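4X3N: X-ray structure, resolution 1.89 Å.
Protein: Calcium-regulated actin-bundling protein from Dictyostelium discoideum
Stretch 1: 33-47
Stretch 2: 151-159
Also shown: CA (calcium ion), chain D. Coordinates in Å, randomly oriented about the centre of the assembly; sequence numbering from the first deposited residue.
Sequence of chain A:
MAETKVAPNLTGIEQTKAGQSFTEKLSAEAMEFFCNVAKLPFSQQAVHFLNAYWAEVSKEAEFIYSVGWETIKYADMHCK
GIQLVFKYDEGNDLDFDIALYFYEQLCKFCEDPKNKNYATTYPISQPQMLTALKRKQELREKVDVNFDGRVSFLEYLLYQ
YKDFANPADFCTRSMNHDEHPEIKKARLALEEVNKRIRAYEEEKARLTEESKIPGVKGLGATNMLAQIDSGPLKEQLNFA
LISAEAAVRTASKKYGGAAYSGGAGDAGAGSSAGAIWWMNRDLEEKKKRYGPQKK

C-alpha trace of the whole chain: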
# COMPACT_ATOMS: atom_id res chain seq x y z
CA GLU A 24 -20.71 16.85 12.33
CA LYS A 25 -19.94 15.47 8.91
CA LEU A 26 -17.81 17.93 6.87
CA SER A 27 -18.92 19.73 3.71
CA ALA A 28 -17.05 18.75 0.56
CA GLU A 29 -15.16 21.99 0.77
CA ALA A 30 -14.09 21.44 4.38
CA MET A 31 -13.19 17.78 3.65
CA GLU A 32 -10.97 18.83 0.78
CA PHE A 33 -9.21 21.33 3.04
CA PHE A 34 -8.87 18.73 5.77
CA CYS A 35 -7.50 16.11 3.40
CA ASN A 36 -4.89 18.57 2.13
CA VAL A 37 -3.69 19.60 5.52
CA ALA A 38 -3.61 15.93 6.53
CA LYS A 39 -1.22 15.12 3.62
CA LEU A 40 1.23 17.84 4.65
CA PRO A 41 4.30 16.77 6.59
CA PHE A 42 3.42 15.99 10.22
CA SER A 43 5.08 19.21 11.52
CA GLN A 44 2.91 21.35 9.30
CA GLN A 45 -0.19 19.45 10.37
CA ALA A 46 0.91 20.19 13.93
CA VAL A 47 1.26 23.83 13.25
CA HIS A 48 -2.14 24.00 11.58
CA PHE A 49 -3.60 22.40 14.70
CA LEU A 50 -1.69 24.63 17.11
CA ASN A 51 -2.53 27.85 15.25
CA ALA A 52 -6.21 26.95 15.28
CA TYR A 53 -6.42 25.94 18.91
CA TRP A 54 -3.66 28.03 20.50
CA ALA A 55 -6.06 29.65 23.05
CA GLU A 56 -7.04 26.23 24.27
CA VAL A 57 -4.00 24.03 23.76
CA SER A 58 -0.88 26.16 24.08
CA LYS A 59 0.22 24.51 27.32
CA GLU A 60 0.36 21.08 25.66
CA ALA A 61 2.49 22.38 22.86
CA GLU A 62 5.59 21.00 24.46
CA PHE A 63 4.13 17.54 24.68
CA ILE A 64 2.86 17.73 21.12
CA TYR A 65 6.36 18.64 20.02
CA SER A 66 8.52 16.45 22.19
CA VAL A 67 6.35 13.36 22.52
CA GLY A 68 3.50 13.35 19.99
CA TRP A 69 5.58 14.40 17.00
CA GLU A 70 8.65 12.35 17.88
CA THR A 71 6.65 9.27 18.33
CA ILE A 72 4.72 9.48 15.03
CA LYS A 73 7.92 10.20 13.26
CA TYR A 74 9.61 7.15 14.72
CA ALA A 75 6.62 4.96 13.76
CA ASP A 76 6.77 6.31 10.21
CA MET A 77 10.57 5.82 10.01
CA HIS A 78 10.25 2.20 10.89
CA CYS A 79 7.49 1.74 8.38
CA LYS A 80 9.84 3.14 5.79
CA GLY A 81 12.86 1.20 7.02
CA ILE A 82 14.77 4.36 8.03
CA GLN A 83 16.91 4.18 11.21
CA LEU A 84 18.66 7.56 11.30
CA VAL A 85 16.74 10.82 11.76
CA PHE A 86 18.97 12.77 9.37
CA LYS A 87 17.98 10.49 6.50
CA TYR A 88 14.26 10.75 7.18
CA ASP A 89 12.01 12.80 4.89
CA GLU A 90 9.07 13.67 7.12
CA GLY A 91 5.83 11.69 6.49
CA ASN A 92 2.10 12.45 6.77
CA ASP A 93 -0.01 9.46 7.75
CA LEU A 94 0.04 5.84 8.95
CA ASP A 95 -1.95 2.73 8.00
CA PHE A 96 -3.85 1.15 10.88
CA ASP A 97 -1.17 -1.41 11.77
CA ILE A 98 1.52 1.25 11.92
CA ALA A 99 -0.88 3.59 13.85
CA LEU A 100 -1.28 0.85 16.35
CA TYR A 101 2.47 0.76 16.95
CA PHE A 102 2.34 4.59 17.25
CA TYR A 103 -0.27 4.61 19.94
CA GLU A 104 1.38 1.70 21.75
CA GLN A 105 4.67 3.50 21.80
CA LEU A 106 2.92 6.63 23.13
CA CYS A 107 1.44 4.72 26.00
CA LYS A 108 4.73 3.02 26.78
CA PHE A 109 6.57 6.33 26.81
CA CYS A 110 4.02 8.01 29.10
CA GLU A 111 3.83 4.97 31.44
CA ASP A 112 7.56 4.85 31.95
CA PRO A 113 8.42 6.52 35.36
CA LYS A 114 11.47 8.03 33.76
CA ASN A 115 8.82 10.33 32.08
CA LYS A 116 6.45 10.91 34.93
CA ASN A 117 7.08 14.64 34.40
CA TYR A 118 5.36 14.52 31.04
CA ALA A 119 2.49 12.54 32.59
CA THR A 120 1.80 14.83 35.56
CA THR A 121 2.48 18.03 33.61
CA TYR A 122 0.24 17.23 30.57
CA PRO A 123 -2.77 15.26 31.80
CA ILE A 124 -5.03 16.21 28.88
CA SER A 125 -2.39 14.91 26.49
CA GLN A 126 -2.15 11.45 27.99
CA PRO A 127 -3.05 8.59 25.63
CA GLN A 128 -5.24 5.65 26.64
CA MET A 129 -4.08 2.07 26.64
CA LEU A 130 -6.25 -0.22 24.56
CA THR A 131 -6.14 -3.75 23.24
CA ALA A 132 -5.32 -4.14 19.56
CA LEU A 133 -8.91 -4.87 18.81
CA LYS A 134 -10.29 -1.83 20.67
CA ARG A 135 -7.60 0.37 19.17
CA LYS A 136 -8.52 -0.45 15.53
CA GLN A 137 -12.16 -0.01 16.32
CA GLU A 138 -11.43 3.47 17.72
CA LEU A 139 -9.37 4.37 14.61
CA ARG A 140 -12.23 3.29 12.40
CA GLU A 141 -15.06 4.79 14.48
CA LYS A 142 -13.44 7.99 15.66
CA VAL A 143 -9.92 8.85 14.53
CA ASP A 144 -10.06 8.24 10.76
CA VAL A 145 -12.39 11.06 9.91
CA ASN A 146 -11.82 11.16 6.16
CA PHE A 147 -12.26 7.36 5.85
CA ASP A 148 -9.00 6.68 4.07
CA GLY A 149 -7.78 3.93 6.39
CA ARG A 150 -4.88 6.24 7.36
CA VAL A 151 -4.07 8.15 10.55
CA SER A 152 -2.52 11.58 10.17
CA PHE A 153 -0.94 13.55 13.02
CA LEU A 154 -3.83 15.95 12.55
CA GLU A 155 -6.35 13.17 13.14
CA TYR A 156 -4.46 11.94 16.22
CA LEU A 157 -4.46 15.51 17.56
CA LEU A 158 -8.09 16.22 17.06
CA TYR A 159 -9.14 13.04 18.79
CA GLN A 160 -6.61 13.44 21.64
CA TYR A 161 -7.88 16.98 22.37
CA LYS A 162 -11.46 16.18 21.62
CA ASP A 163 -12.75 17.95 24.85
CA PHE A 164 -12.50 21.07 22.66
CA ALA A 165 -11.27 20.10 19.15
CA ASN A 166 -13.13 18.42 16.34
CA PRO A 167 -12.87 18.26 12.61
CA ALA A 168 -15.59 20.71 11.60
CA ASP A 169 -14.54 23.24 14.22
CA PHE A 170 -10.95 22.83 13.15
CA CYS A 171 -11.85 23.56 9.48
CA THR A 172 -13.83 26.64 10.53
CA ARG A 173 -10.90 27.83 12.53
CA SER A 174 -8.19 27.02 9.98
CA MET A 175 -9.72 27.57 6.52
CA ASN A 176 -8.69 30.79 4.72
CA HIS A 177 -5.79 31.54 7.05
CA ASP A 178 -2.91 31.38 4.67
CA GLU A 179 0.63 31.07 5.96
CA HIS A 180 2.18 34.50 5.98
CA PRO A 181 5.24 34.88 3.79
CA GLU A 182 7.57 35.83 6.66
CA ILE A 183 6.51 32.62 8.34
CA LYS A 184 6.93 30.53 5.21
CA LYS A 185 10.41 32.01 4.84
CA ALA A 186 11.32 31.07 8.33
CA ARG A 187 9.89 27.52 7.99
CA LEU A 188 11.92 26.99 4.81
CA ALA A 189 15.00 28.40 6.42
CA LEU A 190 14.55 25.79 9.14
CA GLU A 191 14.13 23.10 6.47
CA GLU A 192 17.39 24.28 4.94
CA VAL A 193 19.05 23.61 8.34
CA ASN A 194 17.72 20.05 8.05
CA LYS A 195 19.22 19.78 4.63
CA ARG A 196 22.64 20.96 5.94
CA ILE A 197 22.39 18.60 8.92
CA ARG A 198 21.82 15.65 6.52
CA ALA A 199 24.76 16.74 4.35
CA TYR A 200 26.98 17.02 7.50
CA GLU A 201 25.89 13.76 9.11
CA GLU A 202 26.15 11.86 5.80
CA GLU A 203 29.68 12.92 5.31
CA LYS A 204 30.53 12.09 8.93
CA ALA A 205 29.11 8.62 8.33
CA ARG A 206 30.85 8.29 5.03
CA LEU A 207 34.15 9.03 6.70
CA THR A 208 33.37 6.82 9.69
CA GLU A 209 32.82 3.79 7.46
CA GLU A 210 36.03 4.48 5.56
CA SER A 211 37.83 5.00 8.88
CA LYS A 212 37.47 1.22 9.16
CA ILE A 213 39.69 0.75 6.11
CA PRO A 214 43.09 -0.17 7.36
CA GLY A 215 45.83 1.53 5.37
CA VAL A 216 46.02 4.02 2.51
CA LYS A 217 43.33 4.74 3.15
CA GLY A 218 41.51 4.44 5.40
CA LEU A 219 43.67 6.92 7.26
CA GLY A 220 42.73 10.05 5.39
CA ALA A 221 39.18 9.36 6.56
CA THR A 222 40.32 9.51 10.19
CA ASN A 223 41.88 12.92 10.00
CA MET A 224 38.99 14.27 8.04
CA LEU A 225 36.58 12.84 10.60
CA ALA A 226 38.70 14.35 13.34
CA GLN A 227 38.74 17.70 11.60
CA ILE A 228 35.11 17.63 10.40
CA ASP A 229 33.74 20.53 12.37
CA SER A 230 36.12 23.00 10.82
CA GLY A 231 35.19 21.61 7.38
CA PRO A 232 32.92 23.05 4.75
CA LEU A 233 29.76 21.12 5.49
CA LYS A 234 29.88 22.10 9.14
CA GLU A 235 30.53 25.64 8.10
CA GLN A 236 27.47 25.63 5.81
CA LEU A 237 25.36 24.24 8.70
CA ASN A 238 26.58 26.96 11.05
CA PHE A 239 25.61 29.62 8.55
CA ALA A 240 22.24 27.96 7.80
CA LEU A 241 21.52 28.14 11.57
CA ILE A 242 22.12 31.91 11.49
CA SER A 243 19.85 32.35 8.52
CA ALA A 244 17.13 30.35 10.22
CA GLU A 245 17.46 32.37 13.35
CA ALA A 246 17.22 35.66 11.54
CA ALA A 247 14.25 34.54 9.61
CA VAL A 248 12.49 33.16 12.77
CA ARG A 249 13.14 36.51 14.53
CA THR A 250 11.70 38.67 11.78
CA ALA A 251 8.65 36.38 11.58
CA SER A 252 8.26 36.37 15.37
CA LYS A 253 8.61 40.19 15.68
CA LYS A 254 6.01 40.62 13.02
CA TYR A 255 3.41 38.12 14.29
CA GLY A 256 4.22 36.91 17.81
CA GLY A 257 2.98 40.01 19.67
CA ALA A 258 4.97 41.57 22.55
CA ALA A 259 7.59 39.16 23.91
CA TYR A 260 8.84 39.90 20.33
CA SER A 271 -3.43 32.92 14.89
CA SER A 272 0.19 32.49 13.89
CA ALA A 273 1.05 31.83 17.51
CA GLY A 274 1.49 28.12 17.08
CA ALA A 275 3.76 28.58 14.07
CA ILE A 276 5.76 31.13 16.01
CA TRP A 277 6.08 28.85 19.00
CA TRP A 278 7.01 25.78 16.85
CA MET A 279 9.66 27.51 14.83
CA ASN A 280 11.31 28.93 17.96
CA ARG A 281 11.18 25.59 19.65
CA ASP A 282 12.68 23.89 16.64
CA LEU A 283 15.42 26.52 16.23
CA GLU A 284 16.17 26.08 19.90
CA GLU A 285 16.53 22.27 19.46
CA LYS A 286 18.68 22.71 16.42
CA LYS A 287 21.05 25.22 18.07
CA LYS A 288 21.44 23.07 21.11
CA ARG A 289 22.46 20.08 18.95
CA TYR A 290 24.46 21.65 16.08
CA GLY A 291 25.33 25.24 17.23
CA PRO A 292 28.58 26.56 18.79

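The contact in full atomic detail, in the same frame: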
# COMPACT_ATOMS: atom_id res chain seq x y z
N PHE A 33 -10.19 20.61 2.19
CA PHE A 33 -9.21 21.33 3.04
C PHE A 33 -8.53 20.38 4.00
O PHE A 33 -7.32 20.28 4.09
CB PHE A 33 -9.90 22.45 3.82
CG PHE A 33 -9.01 23.12 4.80
CD1 PHE A 33 -8.02 24.02 4.35
CD2 PHE A 33 -9.10 22.85 6.12
CE1 PHE A 33 -7.21 24.65 5.27
CE2 PHE A 33 -8.28 23.47 7.02
CZ PHE A 33 -7.32 24.34 6.59
N PHE A 34 -9.35 19.65 4.75
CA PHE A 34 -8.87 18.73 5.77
C PHE A 34 -7.93 17.72 5.14
O PHE A 34 -6.87 17.45 5.68
CB PHE A 34 -10.08 18.00 6.34
CG PHE A 34 -9.78 17.14 7.52
CD1 PHE A 34 -9.39 15.88 7.37
CD2 PHE A 34 -9.99 17.64 8.80
CE1 PHE A 34 -9.08 15.09 8.48
CE2 PHE A 34 -9.68 16.88 9.92
CZ PHE A 34 -9.26 15.60 9.78
N CYS A 35 -8.34 17.12 4.04
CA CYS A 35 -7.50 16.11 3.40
C CYS A 35 -6.16 16.69 2.98
O CYS A 35 -5.12 16.00 3.10
CB CYS A 35 -8.21 15.44 2.21
SG CYS A 35 -9.55 14.35 2.77
N ASN A 36 -6.16 17.93 2.50
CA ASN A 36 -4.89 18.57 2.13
C ASN A 36 -3.97 18.83 3.26
O ASN A 36 -2.79 18.52 3.18
CB ASN A 36 -5.15 19.83 1.34
CG ASN A 36 -5.69 19.52 -0.03
OD1 ASN A 36 -5.37 18.48 -0.59
ND2 ASN A 36 -6.50 20.40 -0.58
N VAL A 37 -4.48 19.40 4.34
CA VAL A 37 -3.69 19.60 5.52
C VAL A 37 -3.16 18.24 6.00
O VAL A 37 -2.01 18.13 6.40
CB VAL A 37 -4.53 20.24 6.71
CG1 VAL A 37 -3.64 20.36 7.97
CG2 VAL A 37 -5.07 21.61 6.31
N ALA A 38 -4.01 17.22 6.04
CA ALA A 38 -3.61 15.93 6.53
C ALA A 38 -2.54 15.20 5.67
O ALA A 38 -1.88 14.28 6.13
CB ALA A 38 -4.83 15.03 6.79
N LYS A 39 -2.32 15.63 4.44
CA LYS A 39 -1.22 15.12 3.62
C LYS A 39 0.03 15.93 3.70
O LYS A 39 1.02 15.56 3.12
CB LYS A 39 -1.65 15.04 2.16
CG LYS A 39 -2.67 13.93 1.93
CD LYS A 39 -2.02 12.55 2.10
CE LYS A 39 -2.94 11.40 1.67
NZ LYS A 39 -2.31 10.08 2.05
N LEU A 40 0.03 17.02 4.44
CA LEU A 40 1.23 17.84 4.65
C LEU A 40 2.11 17.07 5.58
O LEU A 40 1.61 16.19 6.24
CB LEU A 40 0.92 19.23 5.28
CG LEU A 40 0.11 20.20 4.45
CD1 LEU A 40 -0.35 21.47 5.18
CD2 LEU A 40 0.88 20.55 3.17
N PRO A 41 3.42 17.37 5.60
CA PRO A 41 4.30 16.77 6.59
C PRO A 41 3.72 16.94 8.00
O PRO A 41 3.03 17.93 8.29
CB PRO A 41 5.60 17.53 6.44
CG PRO A 41 5.63 17.95 4.97
CD PRO A 41 4.17 18.28 4.67
N PHE A 42 4.00 15.99 8.87
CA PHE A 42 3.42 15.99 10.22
C PHE A 42 3.58 17.35 10.92
O PHE A 42 2.63 17.81 11.60
CB PHE A 42 4.01 14.90 11.16
CG PHE A 42 3.96 13.46 10.67
CD1 PHE A 42 2.77 12.82 10.40
CD2 PHE A 42 5.15 12.71 10.53
CE1 PHE A 42 2.76 11.50 9.99
CE2 PHE A 42 5.14 11.39 10.12
CZ PHE A 42 3.92 10.78 9.86
N SER A 43 4.75 17.99 10.79
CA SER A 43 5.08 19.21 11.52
C SER A 43 4.14 20.34 11.07
O SER A 43 3.68 21.13 11.87
CB SER A 43 6.53 19.58 11.32
OG SER A 43 6.82 19.71 9.92
N GLN A 44 3.83 20.39 9.80
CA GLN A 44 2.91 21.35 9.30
C GLN A 44 1.47 21.08 9.72
O GLN A 44 0.66 21.99 9.90
CB GLN A 44 3.01 21.42 7.79
CG GLN A 44 4.31 22.12 7.34
CD GLN A 44 4.42 22.10 5.83
OE1 GLN A 44 3.53 22.57 5.12
NE2 GLN A 44 5.48 21.53 5.34
N GLN A 45 1.13 19.83 9.83
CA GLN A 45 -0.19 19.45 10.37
C GLN A 45 -0.29 19.97 11.80
O GLN A 45 -1.36 20.50 12.25
CB GLN A 45 -0.32 17.94 10.39
CG GLN A 45 -0.46 17.22 9.06
CD GLN A 45 -0.43 15.72 9.18
OE1 GLN A 45 -1.03 15.12 10.13
NE2 GLN A 45 0.22 15.08 8.21
N ALA A 46 0.78 19.74 12.55
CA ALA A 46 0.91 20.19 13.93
C ALA A 46 0.75 21.70 14.07
O ALA A 46 -0.01 22.21 14.92
CB ALA A 46 2.25 19.78 14.49
N VAL A 47 1.43 22.44 13.22
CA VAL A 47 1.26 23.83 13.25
C VAL A 47 -0.11 24.31 12.83
O VAL A 47 -0.61 25.28 13.43
CB VAL A 47 2.32 24.52 12.37
CG1 VAL A 47 1.88 25.93 12.05
CG2 VAL A 47 3.68 24.46 13.06
N VAL A 151 -4.09 7.24 9.43
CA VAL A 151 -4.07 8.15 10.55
C VAL A 151 -2.95 9.20 10.37
O VAL A 151 -1.77 8.85 10.26
CB VAL A 151 -3.90 7.42 11.89
CG1 VAL A 151 -3.84 8.41 13.01
CG2 VAL A 151 -5.04 6.45 12.13
N SER A 152 -3.38 10.45 10.25
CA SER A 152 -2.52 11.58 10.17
C SER A 152 -2.23 12.07 11.59
O SER A 152 -2.94 11.71 12.52
CB SER A 152 -3.19 12.67 9.37
OG SER A 152 -4.44 13.01 9.97
N PHE A 153 -1.21 12.89 11.74
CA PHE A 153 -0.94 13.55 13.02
C PHE A 153 -2.07 14.46 13.37
O PHE A 153 -2.48 14.52 14.52
CB PHE A 153 0.37 14.29 12.98
CG PHE A 153 0.94 14.66 14.32
CD1 PHE A 153 0.94 13.77 15.37
CD2 PHE A 153 1.61 15.89 14.49
CE1 PHE A 153 1.48 14.13 16.62
CE2 PHE A 153 2.20 16.24 15.75
CZ PHE A 153 2.09 15.38 16.79
N LEU A 154 -2.64 15.12 12.36
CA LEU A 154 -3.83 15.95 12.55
C LEU A 154 -4.97 15.15 13.18
O LEU A 154 -5.59 15.63 14.09
CB LEU A 154 -4.37 16.57 11.27
CG LEU A 154 -5.61 17.49 11.38
CD1 LEU A 154 -5.34 18.79 12.16
CD2 LEU A 154 -6.09 17.85 10.00
N GLU A 155 -5.24 13.99 12.65
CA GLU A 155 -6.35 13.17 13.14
C GLU A 155 -6.09 12.69 14.57
O GLU A 155 -6.97 12.74 15.39
CB GLU A 155 -6.62 12.02 12.16
CG GLU A 155 -7.33 12.49 10.92
CD GLU A 155 -7.34 11.43 9.86
OE1 GLU A 155 -6.24 11.05 9.44
OE2 GLU A 155 -8.43 10.99 9.47
N TYR A 156 -4.86 12.26 14.84
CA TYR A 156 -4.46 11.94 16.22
C TYR A 156 -4.70 13.13 17.17
O TYR A 156 -5.24 12.98 18.28
CB TYR A 156 -2.98 11.48 16.29
CG TYR A 156 -2.36 11.75 17.64
CD1 TYR A 156 -2.61 10.90 18.72
CD2 TYR A 156 -1.47 12.80 17.83
CE1 TYR A 156 -2.01 11.13 19.98
CE2 TYR A 156 -0.91 13.07 19.06
CZ TYR A 156 -1.20 12.24 20.16
OH TYR A 156 -0.61 12.48 21.41
N LEU A 157 -4.29 14.32 16.74
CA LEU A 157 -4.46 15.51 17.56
C LEU A 157 -5.87 15.90 17.88
O LEU A 157 -6.21 16.20 19.03
CB LEU A 157 -3.76 16.70 16.95
CG LEU A 157 -2.25 16.52 16.97
CD1 LEU A 157 -1.57 17.59 16.09
CD2 LEU A 157 -1.63 16.67 18.38
N LEU A 158 -6.72 15.86 16.88
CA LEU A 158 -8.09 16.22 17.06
C LEU A 158 -8.81 15.30 18.03
O LEU A 158 -9.67 15.77 18.81
CB LEU A 158 -8.79 16.16 15.73
CG LEU A 158 -8.95 17.43 14.87
CD1 LEU A 158 -8.46 18.74 15.37
CD2 LEU A 158 -8.64 17.16 13.44
N TYR A 159 -8.50 14.01 17.94
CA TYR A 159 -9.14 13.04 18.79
C TYR A 159 -8.53 13.10 20.19
O TYR A 159 -9.26 13.06 21.16
CB TYR A 159 -9.14 11.62 18.21
CG TYR A 159 -10.00 10.68 19.04
CD1 TYR A 159 -11.39 10.81 19.05
CD2 TYR A 159 -9.42 9.71 19.86
CE1 TYR A 159 -12.17 9.98 19.84
CE2 TYR A 159 -10.18 8.90 20.66
CZ TYR A 159 -11.55 9.04 20.64
OH TYR A 159 -12.29 8.21 21.40
CA CA D . -7.47 9.44 7.72
O HOH W 1 -5.98 10.81 6.46

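Contact between residues 33-47, the last turns of one helix, a turn, and the start of a second helix, and residues 151-159, the end of a weakly bonded strand followed by a helix. The touching residues lie more than a hundred positions apart in sequence, and together the two sides bury 502 Å². Helix 42-47 runs at 35° to helix 153-159, with their axes 9.1 Å apart at closest approach, whereas helix 33-38 meets the same helix at 112° and 10.1 Å. L154, F153 and F34 cover the most surface.

L154, in the first turn of its helix, gives up 84 Å². Its CA-to-CB bond points sideways, but with chi1 t and chi2 p the branched end reaches helix 33-38. There CD2 of L154 lies over one face of the F34 ring, 4.0 Å from the centroid and 21° off the ring normal, a CH-pi contact. L154 CD2 also lies 4.1 Å from V37 CG1 and 4.5 Å from A38 CB, so one leucine branch meets three apolar side chains, F34, V37 and A38, from about one turn of helix 33-38.

F34 also starts sideways, and its t rotamer brings the ring nearer. The flat ring uses its edge as well as its face: F34 CE2 is 3.7 Å from L158 CD2, and F34 CZ is 3.8 Å from E155 CG. The glutamate thus presents an aliphatic carbon to the phenylalanine while its carboxylate turns to the calcium ion, which E155 OE1 binds at 2.7 Å and E155 OE2 at 2.5 Å; water 1 and atoms elsewhere in the structure complete the site.

The CA-to-CB bond of F153 points toward the other stretch, and the residue covers 72 Å². Its ring edge meets the start of helix 42-47: F153 CD2 is 3.6 Å from F42 O, and F153 CE2 is 3.8 Å from A46 CB. A46 thus offers its CB methyl to the ring edge of F153, and A46 CA also lies 4.2 Å from L157 CD1. On the other part of F153, CB packs 3.8 Å from F42 CD1.

Between these apolar patches sits Q45, the one polar link across the interface. Its extended side chain, chi1 m and chi2 t, carries OE1 to the first turn of helix 153-159, where backbone NH groups lack partners from a preceding turn. L154 N donates to Q45 OE1 at 2.8 Å with an angle of 160°; F153 N is also 2.8 Å from Q45 OE1. At the other end of the amide, Q45 NE2 donates to L40 O at 2.7 Å, which ties the side chain back to the loop just before its own helix. An amide, with acceptor and donor on one carbon, suits this buried position.

S152 caps the helix: S152 OG accepts from E155 N at 3.0 Å and donates to E155 OE1 at 2.7 Å, while S152 N donates to the same OE1 of E155 at 3.0 Å. A38 CB lies 3.8 Å from S152 OG.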